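Side-chain contacts in GCN5-related N-acetyltransferase (Kribbella flavida, PDB 4IUS), which probably transfers an acyl group, most likely acetyl from acetyl-CoA, to an acceptor substrate, as expected of a GNAT-family enzyme: residues Trp61-Ile66 / Tyr91-His96; Leu205-Ala210 / Arg234-Leu239. The protein carries 1 engineered substitution. All blocks are in the same frame, centred on the assembly; numbering follows the deposited sequence. Where two conformers were deposited one is given.

Contact 1 of 2, residues Trp61-Ile66 / Tyr91-His96; sequences WALETI and YVLVEH
Leu63 is the single side chain of 61-66 that makes contact with 91-96, and one of its branches, CD2, does all the close touching. The apolar part joins methyl to methyl: Leu63 CD2 stands 4.2 Å from Leu93 CD2, and the CA atoms of Leu63 and Leu93 are the nearest across the segments, 7.8 Å apart. With CG anti to the backbone N (chi1 -173°), Leu63 carries its branches toward helix 89-95. The same methyl lies 4.0 Å from His96 CB, so it bears on the base of the histidine and not on the imidazole, which is turned elsewhere: Val92 CG1 sits at the ring edge in its plane.

The polar element is a backbone carbonyl. Leu63 CD2 comes within 3.4 Å of His96 O, a close carbon-oxygen approach rather than a hydrogen bond. That oxygen, on the residue that follows helix 89-95, accepts from Arg67 NH1. Outside the two segments, Arg67 NH1 also pairs with Glu64 OE2 in a salt bridge. Leu63 and Glu64 each have two conformers, so the CD2 contacts and the Glu64-Arg67 bridge belong to one of them and are less certain.

Within 61-66, Thr65 OG1 donates to Trp61 O over 2.8 Å, from 35° above the carbonyl plane, while Thr65 N reaches that oxygen from the opposite face.

In the fold this contact joins helices 59-71 and 89-95, and Leu30 of strand 30-35 borders both, touching Ala62, Ile66 and Leu93. With 135 Å² buried, the leucines contribute one apolar touch to a core shared with Leu30, Leu77 and Met98; this buried, leucine-rich setting implies a mainly apolar junction, with the His96 carbonyl satisfied by an arginine.

Contact 2 of 2, residues Leu205-Ala210 / Arg234-Leu239; sequences LATAYA and RIYRRL
Thr207 presents its two branches differently to the 3-10 turn 236-239. Its CG2 methyl, anti to the backbone N, packs 3.9 Å from Leu239 CD1 and 4.0 Å from Tyr236 CE1, touching both residues. The hydroxyl, OG1, meets the edge of the tyrosine ring near its plane, at 3.9 Å from Tyr236 CE1, but its polar partner is Gly203 O, one turn back along the helix. Thr207 crosses both Tyr236 and Leu239 at about a right angle.

Leu239 answers with both methyls. Its CG lies beside its own backbone N (chi1 -50°), and CB of Ala208 is 4.0 Å from both CD1 and CD2 of Leu239. Ala208, with only CB to offer, is consistent with the 6.4 Å between the CA atoms of Ala208 and Leu239.

The Tyr236 ring is held from another direction by Arg234, which folds back so that its CG lies 3.6 Å above the plane of the ring, offset toward the rim. Arg234 NH1 then donates to Tyr236 OH over 2.8 Å, with the oxygen only 7° out of the guanidinium plane; Asp230 makes a salt bridge to this same NH1.

Thr207 also touches Val188 and Val191, and so sits where helix 202-216, strand 185-193 and the turn meet. Pro117 touches both Leu205 and Leu239, and Leu239 has a backbone hydrogen bond with Leu115.

In the fold
From the N terminus, contact 1 comes first: it joins helix 59-71 to helix 89-95 and closes a loop of 24 residues that includes strand 78-82, an outermost strand of the large mixed sheet. Contact 2 follows in series, neither nested nor crossed. It closes a loop of 23 residues running from helix 202-216 through strand 222-225 to the turn before strand 242-251, in the GNAT part of the chain. The centres of contact 1 and contact 2 are about 37 Å apart, on opposite sides of the chain's centre; the nearest atoms of contact 1 and contact 2 are about 24 Å apart. Strand 242-251, beside strand 78-82 in the sheet, links the two regions.

Contact 1 of 2, residues Trp61-Ile66 / Tyr91-His96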
loop_
_atom_site.group_PDB
_atom_site.type_symbol
_atom_site.label_atom_id
_atom_site.label_comp_id
_atom_site.label_asym_id
_atom_site.label_seq_id
_atom_site.Cartn_x
_atom_site.Cartn_y
_atom_site.Cartn_z
ATOM N N TRP A 61 17.351 -9.904 -19.054
ATOM C CA TRP A 61 16.340 -10.050 -20.093
ATOM C C TRP A 61 14.962 -9.679 -19.554
ATOM O O TRP A 61 14.179 -9.042 -20.241
ATOM C CB TRP A 61 16.366 -11.493 -20.596
ATOM C CG TRP A 61 15.093 -11.899 -21.273
ATOM C CD1 TRP A 61 14.699 -11.649 -22.589
ATOM C CD2 TRP A 61 13.966 -12.514 -20.644
ATOM N NE1 TRP A 61 13.427 -12.123 -22.783
ATOM C CE2 TRP A 61 12.944 -12.631 -21.633
ATOM C CE3 TRP A 61 13.717 -12.989 -19.370
ATOM C CZ2 TRP A 61 11.709 -13.165 -21.335
ATOM C CZ3 TRP A 61 12.488 -13.527 -19.089
ATOM C CH2 TRP A 61 11.508 -13.623 -20.059
ATOM N N ALA A 62 14.651 -10.098 -18.337
ATOM C CA ALA A 62 13.328 -9.791 -17.784
ATOM C C ALA A 62 13.114 -8.273 -17.657
ATOM O O ALA A 62 12.049 -7.736 -17.991
ATOM C CB ALA A 62 13.172 -10.486 -16.421
ATOM N N LEU A 63 14.098 -7.603 -17.101
ATOM C CA LEU A 63 14.028 -6.195 -16.924
ATOM C C LEU A 63 13.934 -5.462 -18.265
ATOM O O LEU A 63 13.187 -4.498 -18.378
ATOM C CB LEU A 63 15.199 -5.754 -16.030
ATOM C CG LEU A 63 15.233 -4.320 -15.588
ATOM C CD1 LEU A 63 13.975 -3.926 -14.831
ATOM C CD2 LEU A 63 16.425 -4.112 -14.695
ATOM N N GLU A 64 14.730 -5.865 -19.241
ATOM C CA GLU A 64 14.621 -5.215 -20.530
ATOM C C GLU A 64 13.282 -5.453 -21.186
ATOM O O GLU A 64 12.761 -4.542 -21.827
ATOM C CB GLU A 64 15.754 -5.661 -21.434
ATOM C CG GLU A 64 17.120 -5.223 -20.958
ATOM C CD GLU A 64 17.200 -3.722 -20.787
ATOM O OE1 GLU A 64 16.733 -3.022 -21.696
ATOM O OE2 GLU A 64 17.656 -3.247 -19.724
ATOM N N THR A 65 12.715 -6.630 -21.008
ATOM C CA THR A 65 11.406 -6.926 -21.543
ATOM C C THR A 65 10.341 -5.976 -20.951
ATOM O O THR A 65 9.495 -5.412 -21.647
ATOM C CB THR A 65 11.033 -8.391 -21.277
ATOM O OG1 THR A 65 11.977 -9.232 -21.949
ATOM C CG2 THR A 65 9.622 -8.731 -21.740
ATOM N N ILE A 66 10.384 -5.811 -19.639
ATOM C CA ILE A 66 9.463 -4.933 -18.968
ATOM C C ILE A 66 9.717 -3.479 -19.306
ATOM O O ILE A 66 8.783 -2.706 -19.575
ATOM C CB ILE A 66 9.443 -5.219 -17.452
ATOM C CG1 ILE A 66 8.877 -6.648 -17.234
ATOM C CG2 ILE A 66 8.680 -4.116 -16.712
ATOM C CD1 ILE A 66 9.138 -7.226 -15.887
ATOM N N TYR A 91 18.737 -6.602 -5.160
ATOM C CA TYR A 91 20.133 -6.335 -5.471
ATOM C C TYR A 91 20.455 -6.696 -6.921
ATOM O O TYR A 91 21.255 -6.012 -7.553
ATOM C CB TYR A 91 21.078 -7.095 -4.552
ATOM C CG TYR A 91 21.244 -6.491 -3.179
ATOM C CD1 TYR A 91 21.487 -5.125 -3.003
ATOM C CD2 TYR A 91 21.376 -7.318 -2.098
ATOM C CE1 TYR A 91 21.735 -4.610 -1.734
ATOM C CE2 TYR A 91 21.588 -6.817 -0.829
ATOM C CZ TYR A 91 21.772 -5.463 -0.657
ATOM O OH TYR A 91 21.990 -4.983 0.599
ATOM N N VAL A 92 19.819 -7.726 -7.471
ATOM C CA VAL A 92 20.039 -8.061 -8.885
ATOM C C VAL A 92 19.440 -6.944 -9.777
ATOM O O VAL A 92 20.016 -6.546 -10.772
ATOM C CB VAL A 92 19.540 -9.451 -9.232
ATOM C CG1 VAL A 92 19.901 -9.764 -10.692
ATOM C CG2 VAL A 92 20.160 -10.512 -8.297
ATOM N N LEU A 93 18.276 -6.387 -9.391
ATOM C CA LEU A 93 17.703 -5.263 -10.124
ATOM C C LEU A 93 18.610 -4.045 -10.102
ATOM O O LEU A 93 18.738 -3.324 -11.096
ATOM C CB LEU A 93 16.326 -4.890 -9.582
ATOM C CG LEU A 93 15.233 -5.909 -9.774
ATOM C CD1 LEU A 93 13.957 -5.450 -9.099
ATOM C CD2 LEU A 93 15.000 -6.099 -11.273
ATOM N N VAL A 94 19.251 -3.788 -8.959
ATOM C CA VAL A 94 20.172 -2.654 -8.844
ATOM C C VAL A 94 21.361 -2.851 -9.784
ATOM O O VAL A 94 21.801 -1.944 -10.478
ATOM C CB VAL A 94 20.626 -2.438 -7.396
ATOM C CG1 VAL A 94 21.746 -1.407 -7.320
ATOM C CG2 VAL A 94 19.437 -1.977 -6.556
ATOM N N GLU A 95 21.880 -4.063 -9.816
ATOM C CA GLU A 95 23.008 -4.403 -10.685
ATOM C C GLU A 95 22.682 -4.098 -12.156
ATOM O O GLU A 95 23.556 -3.732 -12.938
ATOM C CB GLU A 95 23.379 -5.863 -10.465
ATOM C CG GLU A 95 24.537 -6.382 -11.268
ATOM C CD GLU A 95 24.702 -7.900 -11.126
ATOM O OE1 GLU A 95 23.752 -8.629 -10.696
ATOM O OE2 GLU A 95 25.767 -8.398 -11.555
ATOM N N HIS A 96 21.426 -4.253 -12.534
ATOM C CA HIS A 96 20.967 -4.026 -13.899
ATOM C C HIS A 96 20.230 -2.707 -14.075
ATOM O O HIS A 96 19.421 -2.522 -14.974
ATOM C CB HIS A 96 20.212 -5.252 -14.398
ATOM C CG HIS A 96 21.109 -6.459 -14.414
ATOM N ND1 HIS A 96 22.151 -6.562 -15.278
ATOM C CD2 HIS A 96 21.179 -7.563 -13.566
ATOM C CE1 HIS A 96 22.866 -7.658 -14.968
ATOM N NE2 HIS A 96 22.264 -8.286 -13.936
#

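Contact 2 of 2, residues Leu205-Ala210 / Arg234-Leu239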
loop_
_atom_site.group_PDB
_atom_site.type_symbol
_atom_site.label_atom_id
_atom_site.label_comp_id
_atom_site.label_asym_id
_atom_site.label_seq_id
_atom_site.Cartn_x
_atom_site.Cartn_y
_atom_site.Cartn_z
ATOM N N LEU A 205 -6.394 6.848 15.544
ATOM C CA LEU A 205 -7.806 6.402 15.631
ATOM C C LEU A 205 -8.322 5.972 14.283
ATOM O O LEU A 205 -9.008 4.958 14.141
ATOM C CB LEU A 205 -8.731 7.473 16.222
ATOM C CG LEU A 205 -8.493 7.871 17.667
ATOM C CD1 LEU A 205 -9.576 8.884 18.024
ATOM C CD2 LEU A 205 -8.487 6.699 18.630
ATOM N N ALA A 206 -8.007 6.766 13.260
ATOM C CA ALA A 206 -8.465 6.470 11.911
ATOM C C ALA A 206 -7.917 5.124 11.437
ATOM O O ALA A 206 -8.616 4.277 10.886
ATOM C CB ALA A 206 -8.098 7.597 10.952
ATOM N N THR A 207 -6.616 4.954 11.660
ATOM C CA THR A 207 -5.935 3.704 11.278
ATOM C C THR A 207 -6.574 2.519 11.976
ATOM O O THR A 207 -6.887 1.505 11.349
ATOM C CB THR A 207 -4.444 3.762 11.627
ATOM O OG1 THR A 207 -3.836 4.877 10.962
ATOM C CG2 THR A 207 -3.724 2.500 11.203
ATOM N N ALA A 208 -6.812 2.640 13.275
ATOM C CA ALA A 208 -7.377 1.559 14.073
ATOM C C ALA A 208 -8.783 1.214 13.614
ATOM O O ALA A 208 -9.143 0.059 13.456
ATOM C CB ALA A 208 -7.325 1.922 15.559
ATOM N N TYR A 209 -9.597 2.246 13.380
ATOM C CA TYR A 209 -10.987 2.033 12.999
ATOM C C TYR A 209 -11.110 1.487 11.591
ATOM O O TYR A 209 -11.913 0.602 11.346
ATOM C CB TYR A 209 -11.800 3.350 13.173
ATOM C CG TYR A 209 -13.280 3.163 13.009
ATOM C CD1 TYR A 209 -14.026 2.463 13.956
ATOM C CD2 TYR A 209 -13.947 3.717 11.921
ATOM C CE1 TYR A 209 -15.370 2.288 13.761
ATOM C CE2 TYR A 209 -15.303 3.533 11.750
ATOM C CZ TYR A 209 -16.004 2.796 12.684
ATOM O OH TYR A 209 -17.386 2.624 12.526
ATOM N N ALA A 210 -10.256 1.943 10.672
ATOM C CA ALA A 210 -10.223 1.388 9.319
ATOM C C ALA A 210 -9.815 -0.109 9.354
ATOM O O ALA A 210 -10.427 -0.954 8.698
ATOM C CB ALA A 210 -9.280 2.137 8.396
ATOM N N ARG A 234 3.640 8.718 14.413
ATOM C CA ARG A 234 2.788 8.006 15.367
ATOM C C ARG A 234 3.298 6.579 15.476
ATOM O O ARG A 234 3.962 6.069 14.566
ATOM C CB ARG A 234 1.304 8.031 14.967
ATOM C CG ARG A 234 1.008 7.329 13.658
ATOM C CD ARG A 234 -0.452 7.382 13.244
ATOM N NE ARG A 234 -0.823 8.729 12.805
ATOM C CZ ARG A 234 -0.757 9.168 11.534
ATOM N NH1 ARG A 234 -0.381 8.356 10.556
ATOM N NH2 ARG A 234 -1.063 10.421 11.214
ATOM N N ILE A 235 3.019 5.987 16.635
ATOM C CA ILE A 235 3.545 4.708 17.043
ATOM C C ILE A 235 2.418 3.676 16.785
ATOM O O ILE A 235 1.453 3.551 17.579
ATOM C CB ILE A 235 3.954 4.719 18.528
ATOM C CG1 ILE A 235 5.083 5.739 18.756
ATOM C CG2 ILE A 235 4.413 3.323 18.964
ATOM C CD1 ILE A 235 5.373 6.063 20.220
ATOM N N TYR A 236 2.485 2.965 15.661
ATOM C CA TYR A 236 1.441 2.009 15.295
ATOM C C TYR A 236 1.389 0.827 16.279
ATOM O O TYR A 236 0.402 0.095 16.349
ATOM C CB TYR A 236 1.626 1.520 13.833
ATOM C CG TYR A 236 1.373 2.648 12.835
ATOM C CD1 TYR A 236 0.108 3.046 12.484
ATOM C CD2 TYR A 236 2.437 3.350 12.316
ATOM C CE1 TYR A 236 -0.094 4.069 11.586
ATOM C CE2 TYR A 236 2.237 4.410 11.448
ATOM C CZ TYR A 236 0.972 4.769 11.102
ATOM O OH TYR A 236 0.727 5.798 10.223
ATOM N N ARG A 237 2.488 0.613 17.025
ATOM C CA ARG A 237 2.533 -0.469 18.015
ATOM C C ARG A 237 1.412 -0.385 19.042
ATOM O O ARG A 237 0.925 -1.414 19.507
ATOM C CB ARG A 237 3.868 -0.484 18.763
ATOM C CG ARG A 237 4.001 -1.650 19.746
ATOM C CD ARG A 237 5.416 -2.113 20.040
ATOM N NE ARG A 237 5.445 -3.538 20.398
ATOM C CZ ARG A 237 5.236 -4.037 21.621
ATOM N NH1 ARG A 237 4.977 -3.234 22.647
ATOM N NH2 ARG A 237 5.295 -5.364 21.822
ATOM N N ARG A 238 0.966 0.819 19.343
ATOM C CA ARG A 238 -0.121 0.978 20.327
ATOM C C ARG A 238 -1.421 0.334 19.846
ATOM O O ARG A 238 -2.322 0.043 20.658
ATOM C CB ARG A 238 -0.388 2.469 20.596
ATOM C CG ARG A 238 0.782 3.231 21.172
ATOM C CD ARG A 238 0.275 4.499 21.834
ATOM N NE ARG A 238 1.320 5.262 22.503
ATOM C CZ ARG A 238 1.951 6.324 22.002
ATOM N NH1 ARG A 238 1.665 6.804 20.787
ATOM N NH2 ARG A 238 2.887 6.924 22.732
ATOM N N LEU A 239 -1.548 0.159 18.520
ATOM C CA LEU A 239 -2.700 -0.456 17.919
ATOM C C LEU A 239 -2.586 -1.969 17.728
ATOM O O LEU A 239 -3.525 -2.629 17.276
ATOM C CB LEU A 239 -2.943 0.169 16.536
ATOM C CG LEU A 239 -2.960 1.713 16.485
ATOM C CD1 LEU A 239 -3.315 2.153 15.068
ATOM C CD2 LEU A 239 -3.901 2.304 17.494
#